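Local structure of fructose-bisphosphate aldolase (Slackia heliotrinireducens, 4MOZ) at residues C[79-84]-C[98-103]; C[36-41]-C[265-270]; C[24-29]-C[169-174]; C[69-74]-C[276-281]; C[208-213]-C[239-244]. The protein is a DeoC/LacD-family aldolase built on a TIM barrel, eight parallel strands closed into a cylinder and surrounded by helices. One frame throughout, in Å; residues are numbered along the deposited sequence. Where two conformers were deposited one is given.

Overall arrangement
Contacts 1, 2 and 5 are buried pairings between neighbouring parallel strands of one barrel: contact 1 joins the second and third strands, contact 5 the sixth and seventh, and contact 2 closes the ring between the first and eighth. Backbone hydrogen bonds carry all three. Contact 2 lies beside both others, since strand 37-41 also pairs with 79-82 and strand 266-269 with 237-240. Contacts 3 and 4 lie farther out. In contact 3, helix 20-30 meets the start of strand 172-177 through one hydrogen bond from a side-chain amide and a methyl group. Contact 4 is a partly buried meeting of two outer helices, held by apolar contacts and without hydrogen bonds.

Contact 1 of 5, residues C[79-84]-C[98-103]; sequences VMAGQR and NYLVKM
Met80 and Tyr99 sit side by side on neighbouring parallel strands, their side chains running the same way off the sheet. In the Met80 conformer considered, one of two deposited, CG is anti to the backbone N (chi1 179°) and the chain is extended, with SE 3.7 Å from Tyr99 CE1; the oblique Met-aromatic contact holds for that conformer. On the other face of the sheet, Ala81 CB meets Leu100 CD2 at 3.8 Å.

Four backbone hydrogen bonds fix this register. Met80 N reaches Asn98 O (2.9 Å), and Leu100 N reaches Met80 O (2.9 Å) in an almost perfectly straight bond of 179°. Gly82 N then donates to Leu100 O at 3.0 Å. Lys102 N closes the series on Gly82 O at 2.8 Å, coming in from above the carbonyl plane. Where the strands end, a water takes the N-H of Arg84 (2.8 Å from N) and donates to Lys102 O (2.8 Å), bridging the start of helix 84-90 to the third strand.

Farther out, Phe69 and Ala72 of helix 66-74 cover the selenomethionine, and Tyr99 OH bonds to Tyr94 O. The guanidinium of Arg84 leads away to a salt bridge with Asp14 of the second subunit, while Lys102 NZ bonds to Thr144. Strand 79-82, helix 84-90 and strand 99-102 form a beta-alpha-beta crossover, the repeating unit of a TIM barrel.

Contact 2 of 5, residues C[36-41]-C[265-270]; sequences RLMLFA and SGNATG
Leu37 to Phe40 pair in parallel with Gly266 to Thr269, the first strand of the TIM barrel against the eighth, which is the seam that closes the cylinder. Five backbone hydrogen bonds alternate across it, from Leu37 N to Ser265 O (2.8 Å) at one end to a last bond from Ala41 N to Thr269 O (2.8 Å) at the other. Between them Leu37 O takes Asn267 N, Asn267 O takes Leu39 N and Leu39 O takes Thr269 N. Weaker CA-H...O contacts reinforce the pairing, the closest from Gly266 CA to Leu37 O at 3.1 Å.

Apolar packing is concentrated on the face carrying Leu37, Leu39 and Ala268, where Leu39 CD2 touches Ala268 CB at 3.7 Å. On the other face, the Phe40 ring turns its edge to the backbone, CD1 lying 3.5 Å from Thr269 O. Helices 278-294 and 248-260 pack over this face, and Thr292 of the former bonds to Asn267 ND2.

Polar groups are also joined by a single water. It donates to Asn267 OD1 (2.6 Å) and, over a longer 3.3 Å, to Leu39 O, and it accepts a hydrogen bond from Thr269 OG1 at 2.9 Å.

Contact 3 of 5, residues C[24-29]-C[169-174]; sequences IDNYMK and EGLIVV
The side-chain amide of Asn26 presents its edge to the backbone of Gly170: ND2 donates to Gly170 O at 2.8 Å, with an N-H...O angle of 164°. The acceptor lies almost exactly in the amide plane, whereas the donor stands 37° above the plane of the carbonyl. CB of Asn26 points toward the loop, and CG, anti to the carbonyl carbon (chi1 -72°), lies beside the backbone N. Beside this bond Leu171 CD2 comes within 4.2 Å of ND2. The second flat group, the Tyr27 ring, is met obliquely: its CD2 lies 4.2 Å from Ile172 CG2.

That same methyl group also rests on the helix backbone, 3.9 Å from Tyr27 N. Ile172 therefore presses one branch against the helix surface where Asn26 passes into Tyr27, next to the polar grip. The carbonyl that Asn26 holds belongs to the glycine of a Schellman motif, at positive phi just after helix 152-168, so the bond ties helix 20-30 to the turn where the chain leaves one helix for the next strand.

Val139 of strand 138-145 also touches Asn26, and Ile172 pairs through its backbone with Val139 and Leu141. Helix 20-30, which precedes the first barrel strand, is thereby laid across the amino-terminal ends of strands 138-145 and 172-177.

Contact 4 of 5, residues C[69-74]-C[276-281]; sequences FKIADQ and RSLDEA
Leu278, in the first turn of helix 278-294, packs against Lys70, Ile71 and Gln74 of helix 66-74, joining two helices of the layer outside the TIM barrel. Its CG stands anti to the backbone N (chi1 -179°), and the two methyl groups beyond it meet different parts of helix 66-74. CD1 meets Lys70 CB at 3.7 Å and Ile71 CG1 at 3.9 Å. CD2 touches Lys70 CD and lies 3.9 Å from Gln74 NE2, the Gln74 side chain crossing that of Leu278 at about a right angle. One turn on, Ala281 CB sits 3.8 Å from Ile71 CD1, deeper in the interface, where Ile273 of helix 271-274 packs on both residues.

Within 276-281, a salt bridge from Arg276 NH2 to Glu280 OE2 (2.6 Å), with OE2 in the guanidinium plane, joins the residue before the N-cap to the first turn. No hydrogen bond or salt bridge spans the two segments themselves, so their direct association rests on van der Waals contact: aliphatic toward the inside, and edged by the longer polar chains of Lys70 and Gln74.

Contact 5 of 5, residues C[208-213]-C[239-244]; sequences FVKVNP and VCAGGS
Val239 N donates to Val209 O at 2.7 Å in a nearly straight bond (172°), the shorter of two that pair the sixth and seventh barrel strands in parallel. The second, from Val211 N to Val239 O, is longer at 3.2 Å. Val239 O also faces Lys210 CA in a CA-H...O contact, so one carbonyl receives two successive residues of the opposite strand.

Lys210 and Val239 project from the same side of the sheet, and Lys210 CB touches Val239 CG2 at 3.6 Å. With bends at chi2 and chi4 the lysine chain runs forward over its own strand, and NZ bonds to Val211 O (2.9 Å) from well above the carbonyl plane. NZ also lies 3.4 Å from Ala241 CB, in the loop that follows strand 237-240. Trp176 of strand 172-177 packs on the lysine from the other neighbour. Nearer the start of the strands, Val239 CG1 meets the Phe208 ring obliquely, at CD1.

Past the pairing, at the carboxy-terminal ends of the strands, where TIM-barrel enzymes place their active sites, Cys240 SG lies against Pro213, 3.5 Å from its N and 3.7 Å from its CD. The same sulfur accepts a weak hydrogen bond from Ala241 N. Chemistry thus changes along the contact: hydrogen-bonded backbone and aliphatic packing give way to Lys210 NZ and the Cys240 sulfur.

Contact 1 of 5, residues C[79-84]-C[98-103]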
# COMPACT_ATOMS: atom_id res chain seq x y z
N VAL C 79 -5.07 -20.54 -27.84
CA VAL C 79 -4.29 -19.39 -27.39
C VAL C 79 -2.88 -19.79 -26.95
O VAL C 79 -2.65 -20.91 -26.48
CB VAL C 79 -4.96 -18.61 -26.22
CG1 VAL C 79 -6.31 -18.04 -26.64
CG2 VAL C 79 -5.09 -19.47 -24.97
N MSE C 80 -1.93 -18.87 -27.12
CA MSE C 80 -0.63 -19.00 -26.51
C MSE C 80 -0.59 -18.08 -25.31
O MSE C 80 -0.75 -16.87 -25.45
CB MSE C 80 0.48 -18.63 -27.49
CG MSE C 80 1.87 -18.74 -26.89
SE MSE C 80 3.22 -17.99 -28.06
CE MSE C 80 4.78 -18.20 -26.91
N ALA C 81 -0.38 -18.67 -24.14
CA ALA C 81 -0.32 -17.90 -22.89
C ALA C 81 1.12 -17.67 -22.46
O ALA C 81 1.90 -18.62 -22.30
CB ALA C 81 -1.09 -18.61 -21.78
N GLY C 82 1.48 -16.40 -22.28
CA GLY C 82 2.82 -16.03 -21.83
C GLY C 82 2.87 -14.65 -21.19
O GLY C 82 1.91 -13.88 -21.29
N GLN C 83 3.99 -14.34 -20.53
CA GLN C 83 4.19 -13.03 -19.92
C GLN C 83 4.22 -11.92 -20.96
O GLN C 83 4.60 -12.16 -22.12
CB GLN C 83 5.48 -13.00 -19.09
CG GLN C 83 5.42 -13.80 -17.79
CD GLN C 83 5.76 -15.27 -17.98
OE1 GLN C 83 6.16 -15.69 -19.07
NE2 GLN C 83 5.60 -16.06 -16.92
N ARG C 84 3.80 -10.73 -20.55
CA ARG C 84 3.78 -9.54 -21.40
C ARG C 84 5.11 -9.31 -22.11
O ARG C 84 5.15 -9.10 -23.33
CB ARG C 84 3.41 -8.30 -20.57
CG ARG C 84 3.14 -7.02 -21.34
CD ARG C 84 3.48 -5.79 -20.50
NE ARG C 84 4.90 -5.77 -20.16
CZ ARG C 84 5.85 -5.19 -20.89
NH1 ARG C 84 5.54 -4.54 -22.01
NH2 ARG C 84 7.12 -5.26 -20.51
N ASN C 98 -3.17 -16.07 -31.34
CA ASN C 98 -4.03 -15.49 -30.32
C ASN C 98 -3.28 -15.50 -29.00
O ASN C 98 -3.07 -16.56 -28.40
CB ASN C 98 -5.35 -16.26 -30.20
CG ASN C 98 -6.12 -16.33 -31.51
OD1 ASN C 98 -6.26 -15.33 -32.22
ND2 ASN C 98 -6.64 -17.51 -31.82
N TYR C 99 -2.86 -14.32 -28.55
CA TYR C 99 -2.07 -14.20 -27.32
C TYR C 99 -2.93 -13.98 -26.08
O TYR C 99 -3.85 -13.16 -26.07
CB TYR C 99 -1.03 -13.08 -27.44
CG TYR C 99 0.07 -13.39 -28.43
CD1 TYR C 99 1.09 -14.30 -28.12
CD2 TYR C 99 0.09 -12.77 -29.69
CE1 TYR C 99 2.09 -14.58 -29.04
CE2 TYR C 99 1.09 -13.05 -30.61
CZ TYR C 99 2.09 -13.95 -30.28
OH TYR C 99 3.08 -14.23 -31.19
N LEU C 100 -2.62 -14.75 -25.04
CA LEU C 100 -3.19 -14.56 -23.72
C LEU C 100 -2.05 -14.11 -22.81
O LEU C 100 -1.09 -14.86 -22.57
CB LEU C 100 -3.79 -15.86 -23.20
CG LEU C 100 -4.65 -15.75 -21.94
CD1 LEU C 100 -6.13 -15.69 -22.30
CD2 LEU C 100 -4.40 -16.94 -21.03
N VAL C 101 -2.14 -12.88 -22.30
CA VAL C 101 -1.09 -12.32 -21.45
C VAL C 101 -1.25 -12.77 -20.00
O VAL C 101 -2.23 -12.45 -19.33
CB VAL C 101 -1.03 -10.78 -21.54
CG1 VAL C 101 0.08 -10.24 -20.66
CG2 VAL C 101 -0.82 -10.35 -22.99
N LYS C 102 -0.27 -13.55 -19.54
CA LYS C 102 -0.25 -14.02 -18.16
C LYS C 102 0.20 -12.89 -17.25
O LYS C 102 1.37 -12.50 -17.25
CB LYS C 102 0.66 -15.25 -18.04
CG LYS C 102 0.73 -15.87 -16.65
CD LYS C 102 -0.65 -16.26 -16.13
CE LYS C 102 -0.56 -17.36 -15.09
NZ LYS C 102 0.14 -16.90 -13.86
N MSE C 103 -0.74 -12.37 -16.46
CA MSE C 103 -0.56 -11.13 -15.69
C MSE C 103 0.34 -11.26 -14.47
O MSE C 103 1.00 -10.30 -14.09
CB MSE C 103 -1.92 -10.58 -15.25
CG MSE C 103 -2.83 -10.21 -16.39
SE MSE C 103 -2.09 -8.81 -17.52
CE MSE C 103 -2.17 -7.32 -16.27
O HOH W 1 3.06 -10.31 -17.83

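Contact 2 of 5, residues C[36-41]-C[265-270]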
# COMPACT_ATOMS: atom_id res chain seq x y z
N ARG C 36 -14.48 -24.38 -27.27
CA ARG C 36 -13.51 -25.17 -26.51
C ARG C 36 -12.16 -24.47 -26.50
O ARG C 36 -11.74 -23.90 -27.51
CB ARG C 36 -13.36 -26.56 -27.13
CG ARG C 36 -14.62 -27.43 -27.09
CD ARG C 36 -14.51 -28.53 -26.05
NE ARG C 36 -15.60 -29.50 -26.19
CZ ARG C 36 -15.53 -30.63 -26.90
NH1 ARG C 36 -14.42 -30.96 -27.55
NH2 ARG C 36 -16.59 -31.42 -26.95
N LEU C 37 -11.47 -24.51 -25.37
CA LEU C 37 -10.19 -23.81 -25.26
C LEU C 37 -8.99 -24.75 -25.25
O LEU C 37 -8.80 -25.52 -24.30
CB LEU C 37 -10.16 -22.90 -24.02
CG LEU C 37 -8.88 -22.06 -23.82
CD1 LEU C 37 -8.73 -21.01 -24.92
CD2 LEU C 37 -8.86 -21.40 -22.45
N MSE C 38 -8.20 -24.67 -26.31
CA MSE C 38 -6.90 -25.33 -26.36
C MSE C 38 -5.85 -24.28 -26.02
O MSE C 38 -5.55 -23.41 -26.84
CB MSE C 38 -6.65 -25.94 -27.75
CG MSE C 38 -5.45 -26.88 -27.83
SE MSE C 38 -3.72 -25.98 -27.58
CE MSE C 38 -2.53 -27.43 -28.14
N LEU C 39 -5.30 -24.36 -24.81
CA LEU C 39 -4.34 -23.38 -24.32
C LEU C 39 -2.91 -23.93 -24.33
O LEU C 39 -2.62 -24.95 -23.70
CB LEU C 39 -4.73 -22.89 -22.92
CG LEU C 39 -3.87 -21.79 -22.28
CD1 LEU C 39 -4.73 -20.85 -21.43
CD2 LEU C 39 -2.72 -22.35 -21.45
N PHE C 40 -2.04 -23.24 -25.05
CA PHE C 40 -0.62 -23.56 -25.06
C PHE C 40 0.09 -22.67 -24.04
O PHE C 40 0.25 -21.46 -24.24
CB PHE C 40 -0.05 -23.40 -26.48
CG PHE C 40 1.43 -23.65 -26.61
CD1 PHE C 40 2.06 -24.64 -25.85
CD2 PHE C 40 2.19 -22.92 -27.52
CE1 PHE C 40 3.42 -24.87 -25.98
CE2 PHE C 40 3.55 -23.16 -27.66
CZ PHE C 40 4.17 -24.13 -26.89
N ALA C 41 0.49 -23.29 -22.92
CA ALA C 41 1.10 -22.58 -21.80
C ALA C 41 2.61 -22.38 -22.00
O ALA C 41 3.37 -23.34 -22.15
CB ALA C 41 0.82 -23.32 -20.50
N SER C 265 -14.14 -27.94 -20.68
CA SER C 265 -14.36 -27.12 -21.87
C SER C 265 -13.05 -26.89 -22.63
O SER C 265 -12.98 -26.02 -23.51
CB SER C 265 -14.99 -25.78 -21.50
OG SER C 265 -16.34 -25.96 -21.12
N GLY C 266 -12.03 -27.65 -22.28
CA GLY C 266 -10.75 -27.56 -22.97
C GLY C 266 -9.60 -28.08 -22.15
O GLY C 266 -9.78 -28.84 -21.20
N ASN C 267 -8.39 -27.66 -22.52
CA ASN C 267 -7.17 -28.11 -21.86
C ASN C 267 -6.07 -27.05 -21.89
O ASN C 267 -6.12 -26.11 -22.69
CB ASN C 267 -6.67 -29.42 -22.49
CG ASN C 267 -6.86 -29.46 -23.99
OD1 ASN C 267 -6.31 -28.64 -24.74
ND2 ASN C 267 -7.66 -30.42 -24.45
N ALA C 268 -5.10 -27.20 -20.99
CA ALA C 268 -3.91 -26.36 -20.95
C ALA C 268 -2.68 -27.25 -20.91
O ALA C 268 -2.54 -28.10 -20.02
CB ALA C 268 -3.95 -25.44 -19.74
N THR C 269 -1.79 -27.07 -21.88
CA THR C 269 -0.59 -27.90 -22.01
C THR C 269 0.63 -27.02 -22.21
O THR C 269 0.62 -26.10 -23.03
CB THR C 269 -0.71 -28.90 -23.18
OG1 THR C 269 -2.00 -29.52 -23.16
CG2 THR C 269 0.37 -29.98 -23.10
N GLY C 270 1.68 -27.33 -21.45
CA GLY C 270 2.92 -26.57 -21.49
C GLY C 270 4.10 -27.42 -21.90
O GLY C 270 4.31 -27.66 -23.09
O HOH W 2 -3.87 -27.82 -24.58

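Contact 3 of 5, residues C[24-29]-C[169-174]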
# COMPACT_ATOMS: atom_id res chain seq x y z
N ILE C 24 -16.85 -10.97 -28.15
CA ILE C 24 -17.25 -12.10 -28.97
C ILE C 24 -16.13 -12.44 -29.95
O ILE C 24 -15.76 -13.61 -30.08
CB ILE C 24 -18.60 -11.84 -29.70
CG1 ILE C 24 -19.72 -11.62 -28.68
CG2 ILE C 24 -18.94 -13.00 -30.63
CD1 ILE C 24 -20.96 -10.94 -29.23
N ASP C 25 -15.56 -11.43 -30.60
CA ASP C 25 -14.39 -11.62 -31.45
C ASP C 25 -13.33 -12.45 -30.73
O ASP C 25 -12.81 -13.42 -31.28
CB ASP C 25 -13.78 -10.27 -31.87
CG ASP C 25 -14.62 -9.53 -32.89
OD1 ASP C 25 -15.58 -10.10 -33.46
OD2 ASP C 25 -14.32 -8.34 -33.14
N ASN C 26 -13.03 -12.07 -29.49
CA ASN C 26 -11.96 -12.70 -28.72
C ASN C 26 -12.31 -14.10 -28.23
O ASN C 26 -11.45 -14.99 -28.20
CB ASN C 26 -11.54 -11.81 -27.55
CG ASN C 26 -10.77 -10.58 -28.01
OD1 ASN C 26 -9.97 -10.65 -28.95
ND2 ASN C 26 -10.99 -9.45 -27.34
N TYR C 27 -13.58 -14.30 -27.87
CA TYR C 27 -14.06 -15.61 -27.47
C TYR C 27 -14.03 -16.59 -28.65
O TYR C 27 -13.62 -17.75 -28.50
CB TYR C 27 -15.47 -15.51 -26.90
CG TYR C 27 -15.87 -16.71 -26.07
CD1 TYR C 27 -16.38 -17.86 -26.67
CD2 TYR C 27 -15.74 -16.68 -24.68
CE1 TYR C 27 -16.75 -18.95 -25.90
CE2 TYR C 27 -16.10 -17.77 -23.91
CZ TYR C 27 -16.60 -18.90 -24.52
OH TYR C 27 -16.96 -19.97 -23.75
N MSE C 28 -14.44 -16.11 -29.82
CA MSE C 28 -14.39 -16.90 -31.06
C MSE C 28 -12.96 -17.24 -31.46
O MSE C 28 -12.67 -18.38 -31.82
CB MSE C 28 -15.11 -16.19 -32.21
CG MSE C 28 -16.62 -16.05 -32.03
SE MSE C 28 -17.58 -17.76 -32.11
CE MSE C 28 -17.56 -18.02 -34.05
N LYS C 29 -12.06 -16.25 -31.39
CA LYS C 29 -10.65 -16.48 -31.69
C LYS C 29 -10.04 -17.51 -30.74
O LYS C 29 -9.46 -18.50 -31.17
CB LYS C 29 -9.86 -15.18 -31.61
CG LYS C 29 -9.97 -14.27 -32.82
CD LYS C 29 -9.10 -13.05 -32.59
CE LYS C 29 -9.46 -11.89 -33.50
NZ LYS C 29 -8.68 -10.68 -33.10
N GLU C 169 -12.90 -4.25 -21.21
CA GLU C 169 -12.16 -4.10 -22.47
C GLU C 169 -12.52 -5.14 -23.52
O GLU C 169 -12.00 -5.11 -24.63
CB GLU C 169 -10.65 -4.14 -22.20
CG GLU C 169 -10.09 -2.90 -21.51
CD GLU C 169 -10.31 -1.62 -22.30
OE1 GLU C 169 -10.31 -1.66 -23.55
OE2 GLU C 169 -10.48 -0.56 -21.66
N GLY C 170 -13.40 -6.07 -23.17
CA GLY C 170 -13.78 -7.15 -24.08
C GLY C 170 -12.73 -8.24 -24.23
O GLY C 170 -12.70 -8.95 -25.24
N LEU C 171 -11.88 -8.38 -23.22
CA LEU C 171 -10.88 -9.44 -23.18
C LEU C 171 -11.42 -10.62 -22.40
O LEU C 171 -12.14 -10.44 -21.42
CB LEU C 171 -9.59 -8.95 -22.53
CG LEU C 171 -8.80 -7.85 -23.25
CD1 LEU C 171 -7.79 -7.23 -22.30
CD2 LEU C 171 -8.11 -8.39 -24.50
N ILE C 172 -11.07 -11.84 -22.81
CA ILE C 172 -11.44 -13.01 -22.04
C ILE C 172 -10.48 -13.18 -20.86
O ILE C 172 -9.39 -12.60 -20.85
CB ILE C 172 -11.53 -14.30 -22.90
CG1 ILE C 172 -10.14 -14.78 -23.33
CG2 ILE C 172 -12.45 -14.10 -24.10
CD1 ILE C 172 -10.06 -16.27 -23.57
N VAL C 173 -10.89 -13.96 -19.86
CA VAL C 173 -10.06 -14.18 -18.68
C VAL C 173 -9.97 -15.65 -18.31
O VAL C 173 -10.99 -16.31 -18.10
CB VAL C 173 -10.55 -13.38 -17.46
CG1 VAL C 173 -9.61 -13.58 -16.27
CG2 VAL C 173 -10.67 -11.90 -17.79
N VAL C 174 -8.74 -16.15 -18.23
CA VAL C 174 -8.47 -17.50 -17.74
C VAL C 174 -7.78 -17.39 -16.38
O VAL C 174 -6.75 -16.73 -16.25
CB VAL C 174 -7.56 -18.29 -18.71
CG1 VAL C 174 -7.34 -19.71 -18.21
CG2 VAL C 174 -8.13 -18.30 -20.13

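Contact 4 of 5, residues C[69-74]-C[276-281]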
# COMPACT_ATOMS: atom_id res chain seq x y z
N PHE C 69 7.34 -19.76 -29.87
CA PHE C 69 6.59 -19.00 -30.87
C PHE C 69 6.49 -19.74 -32.20
O PHE C 69 5.48 -19.61 -32.91
CB PHE C 69 7.18 -17.60 -31.04
CG PHE C 69 6.94 -16.70 -29.85
CD1 PHE C 69 7.80 -16.72 -28.75
CD2 PHE C 69 5.85 -15.84 -29.83
CE1 PHE C 69 7.57 -15.90 -27.66
CE2 PHE C 69 5.62 -15.01 -28.74
CZ PHE C 69 6.49 -15.04 -27.65
N LYS C 70 7.52 -20.52 -32.53
CA LYS C 70 7.50 -21.36 -33.72
C LYS C 70 6.43 -22.44 -33.60
O LYS C 70 5.72 -22.72 -34.56
CB LYS C 70 8.87 -22.00 -33.96
CG LYS C 70 9.97 -21.04 -34.41
CD LYS C 70 11.25 -21.82 -34.67
CE LYS C 70 12.46 -20.91 -34.85
NZ LYS C 70 12.52 -20.33 -36.21
N ILE C 71 6.33 -23.04 -32.41
CA ILE C 71 5.31 -24.05 -32.11
C ILE C 71 3.91 -23.46 -32.24
O ILE C 71 3.05 -24.03 -32.90
CB ILE C 71 5.51 -24.66 -30.71
CG1 ILE C 71 6.81 -25.45 -30.65
CG2 ILE C 71 4.34 -25.58 -30.37
CD1 ILE C 71 7.27 -25.79 -29.25
N ALA C 72 3.69 -22.31 -31.61
CA ALA C 72 2.39 -21.64 -31.65
C ALA C 72 1.99 -21.28 -33.08
O ALA C 72 0.80 -21.31 -33.42
CB ALA C 72 2.43 -20.39 -30.79
N ASP C 73 2.97 -20.96 -33.91
CA ASP C 73 2.73 -20.51 -35.28
C ASP C 73 2.53 -21.68 -36.26
O ASP C 73 1.67 -21.61 -37.14
CB ASP C 73 3.89 -19.61 -35.73
CG ASP C 73 3.72 -19.10 -37.15
OD1 ASP C 73 2.70 -18.44 -37.45
OD2 ASP C 73 4.63 -19.35 -37.97
N GLN C 74 3.32 -22.74 -36.10
CA GLN C 74 3.29 -23.87 -37.03
C GLN C 74 2.32 -24.96 -36.59
O GLN C 74 1.82 -25.71 -37.42
CB GLN C 74 4.69 -24.45 -37.22
CG GLN C 74 5.61 -23.56 -38.04
CD GLN C 74 7.07 -23.92 -37.88
OE1 GLN C 74 7.89 -23.06 -37.56
NE2 GLN C 74 7.40 -25.19 -38.09
N ARG C 276 9.66 -31.15 -26.55
CA ARG C 276 9.90 -31.97 -27.74
C ARG C 276 10.52 -31.13 -28.85
O ARG C 276 10.47 -29.90 -28.81
CB ARG C 276 8.58 -32.58 -28.23
CG ARG C 276 7.94 -33.54 -27.24
CD ARG C 276 6.51 -33.87 -27.64
NE ARG C 276 5.78 -34.47 -26.53
CZ ARG C 276 5.68 -35.78 -26.30
NH1 ARG C 276 4.99 -36.21 -25.26
NH2 ARG C 276 6.27 -36.66 -27.10
N SER C 277 11.11 -31.80 -29.84
CA SER C 277 11.63 -31.14 -31.03
C SER C 277 10.50 -30.42 -31.75
O SER C 277 9.34 -30.81 -31.61
CB SER C 277 12.29 -32.15 -31.97
OG SER C 277 11.32 -33.03 -32.51
N LEU C 278 10.84 -29.40 -32.53
CA LEU C 278 9.84 -28.57 -33.21
C LEU C 278 8.80 -29.41 -33.97
O LEU C 278 7.60 -29.20 -33.79
CB LEU C 278 10.51 -27.54 -34.13
CG LEU C 278 9.63 -26.56 -34.92
CD1 LEU C 278 8.71 -25.74 -34.01
CD2 LEU C 278 10.49 -25.64 -35.78
N ASP C 279 9.25 -30.35 -34.79
CA ASP C 279 8.34 -31.19 -35.58
C ASP C 279 7.36 -31.99 -34.72
O ASP C 279 6.15 -31.96 -34.96
CB ASP C 279 9.12 -32.13 -36.52
CG ASP C 279 9.81 -31.38 -37.67
OD1 ASP C 279 9.37 -30.27 -38.03
OD2 ASP C 279 10.79 -31.93 -38.21
N GLU C 280 7.88 -32.67 -33.70
CA GLU C 280 7.07 -33.50 -32.81
C GLU C 280 6.12 -32.65 -31.96
O GLU C 280 4.97 -33.03 -31.75
CB GLU C 280 7.97 -34.35 -31.90
CG GLU C 280 7.22 -35.40 -31.09
CD GLU C 280 8.14 -36.29 -30.29
OE1 GLU C 280 9.16 -36.77 -30.83
OE2 GLU C 280 7.85 -36.53 -29.10
N ALA C 281 6.62 -31.51 -31.49
CA ALA C 281 5.84 -30.55 -30.71
C ALA C 281 4.64 -30.07 -31.50
O ALA C 281 3.51 -30.10 -31.00
CB ALA C 281 6.71 -29.37 -30.30

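Contact 5 of 5, residues C[208-213]-C[239-244]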
# COMPACT_ATOMS: atom_id res chain seq x y z
N PHE C 208 -12.82 -18.84 -18.17
CA PHE C 208 -12.29 -20.19 -18.04
C PHE C 208 -11.50 -20.33 -16.75
O PHE C 208 -10.93 -19.35 -16.25
CB PHE C 208 -11.40 -20.54 -19.24
CG PHE C 208 -12.13 -20.62 -20.54
CD1 PHE C 208 -12.80 -21.78 -20.91
CD2 PHE C 208 -12.16 -19.53 -21.40
CE1 PHE C 208 -13.49 -21.85 -22.11
CE2 PHE C 208 -12.85 -19.59 -22.61
CZ PHE C 208 -13.51 -20.75 -22.96
N VAL C 209 -11.47 -21.54 -16.21
CA VAL C 209 -10.68 -21.86 -15.03
C VAL C 209 -9.79 -23.07 -15.30
O VAL C 209 -10.27 -24.11 -15.78
CB VAL C 209 -11.55 -22.07 -13.77
CG1 VAL C 209 -12.64 -23.11 -14.00
CG2 VAL C 209 -10.70 -22.45 -12.56
N LYS C 210 -8.50 -22.92 -15.03
CA LYS C 210 -7.55 -24.02 -15.16
C LYS C 210 -7.26 -24.61 -13.79
O LYS C 210 -6.82 -23.90 -12.89
CB LYS C 210 -6.28 -23.54 -15.88
CG LYS C 210 -5.00 -24.33 -15.63
CD LYS C 210 -5.06 -25.81 -15.97
CE LYS C 210 -3.69 -26.44 -15.79
NZ LYS C 210 -3.72 -27.73 -15.03
N VAL C 211 -7.53 -25.90 -13.63
CA VAL C 211 -7.30 -26.61 -12.37
C VAL C 211 -6.44 -27.85 -12.63
O VAL C 211 -6.28 -28.27 -13.77
CB VAL C 211 -8.62 -27.05 -11.69
CG1 VAL C 211 -9.43 -25.85 -11.22
CG2 VAL C 211 -9.45 -27.94 -12.61
N ASN C 212 -5.89 -28.43 -11.56
CA ASN C 212 -5.27 -29.74 -11.64
C ASN C 212 -6.33 -30.82 -11.77
O ASN C 212 -7.46 -30.63 -11.29
CB ASN C 212 -4.45 -30.01 -10.38
CG ASN C 212 -3.14 -29.26 -10.36
OD1 ASN C 212 -2.43 -29.21 -11.37
ND2 ASN C 212 -2.80 -28.68 -9.21
N PRO C 213 -5.98 -31.95 -12.41
CA PRO C 213 -6.90 -33.08 -12.34
C PRO C 213 -6.96 -33.61 -10.90
O PRO C 213 -5.93 -33.71 -10.24
CB PRO C 213 -6.26 -34.12 -13.28
CG PRO C 213 -4.82 -33.73 -13.36
CD PRO C 213 -4.80 -32.24 -13.25
N VAL C 239 -10.87 -25.89 -17.72
CA VAL C 239 -9.84 -26.55 -18.51
C VAL C 239 -8.91 -27.29 -17.56
O VAL C 239 -8.67 -26.85 -16.44
CB VAL C 239 -9.08 -25.60 -19.47
CG1 VAL C 239 -10.05 -24.75 -20.27
CG2 VAL C 239 -8.09 -24.72 -18.72
N CYS C 240 -8.41 -28.43 -18.02
CA CYS C 240 -7.58 -29.26 -17.18
C CYS C 240 -6.26 -29.56 -17.88
O CYS C 240 -5.90 -28.89 -18.86
CB CYS C 240 -8.34 -30.54 -16.84
SG CYS C 240 -7.78 -31.33 -15.33
N ALA C 241 -5.53 -30.55 -17.38
CA ALA C 241 -4.25 -30.94 -17.95
C ALA C 241 -4.04 -32.46 -17.88
O ALA C 241 -4.51 -33.11 -16.95
CB ALA C 241 -3.10 -30.21 -17.26
N GLY C 242 -3.36 -33.01 -18.87
CA GLY C 242 -2.90 -34.39 -18.81
C GLY C 242 -1.53 -34.46 -18.16
O GLY C 242 -0.84 -33.44 -18.02
N GLY C 243 -1.13 -35.67 -17.74
CA GLY C 243 0.18 -35.90 -17.12
C GLY C 243 1.32 -35.63 -18.08
O GLY C 243 1.25 -35.97 -19.26
N SER C 244 2.38 -35.00 -17.57
CA SER C 244 3.52 -34.58 -18.39
C SER C 244 4.49 -35.73 -18.68
O SER C 244 5.35 -35.61 -19.56
CB SER C 244 4.27 -33.42 -17.72
OG SER C 244 3.46 -32.26 -17.64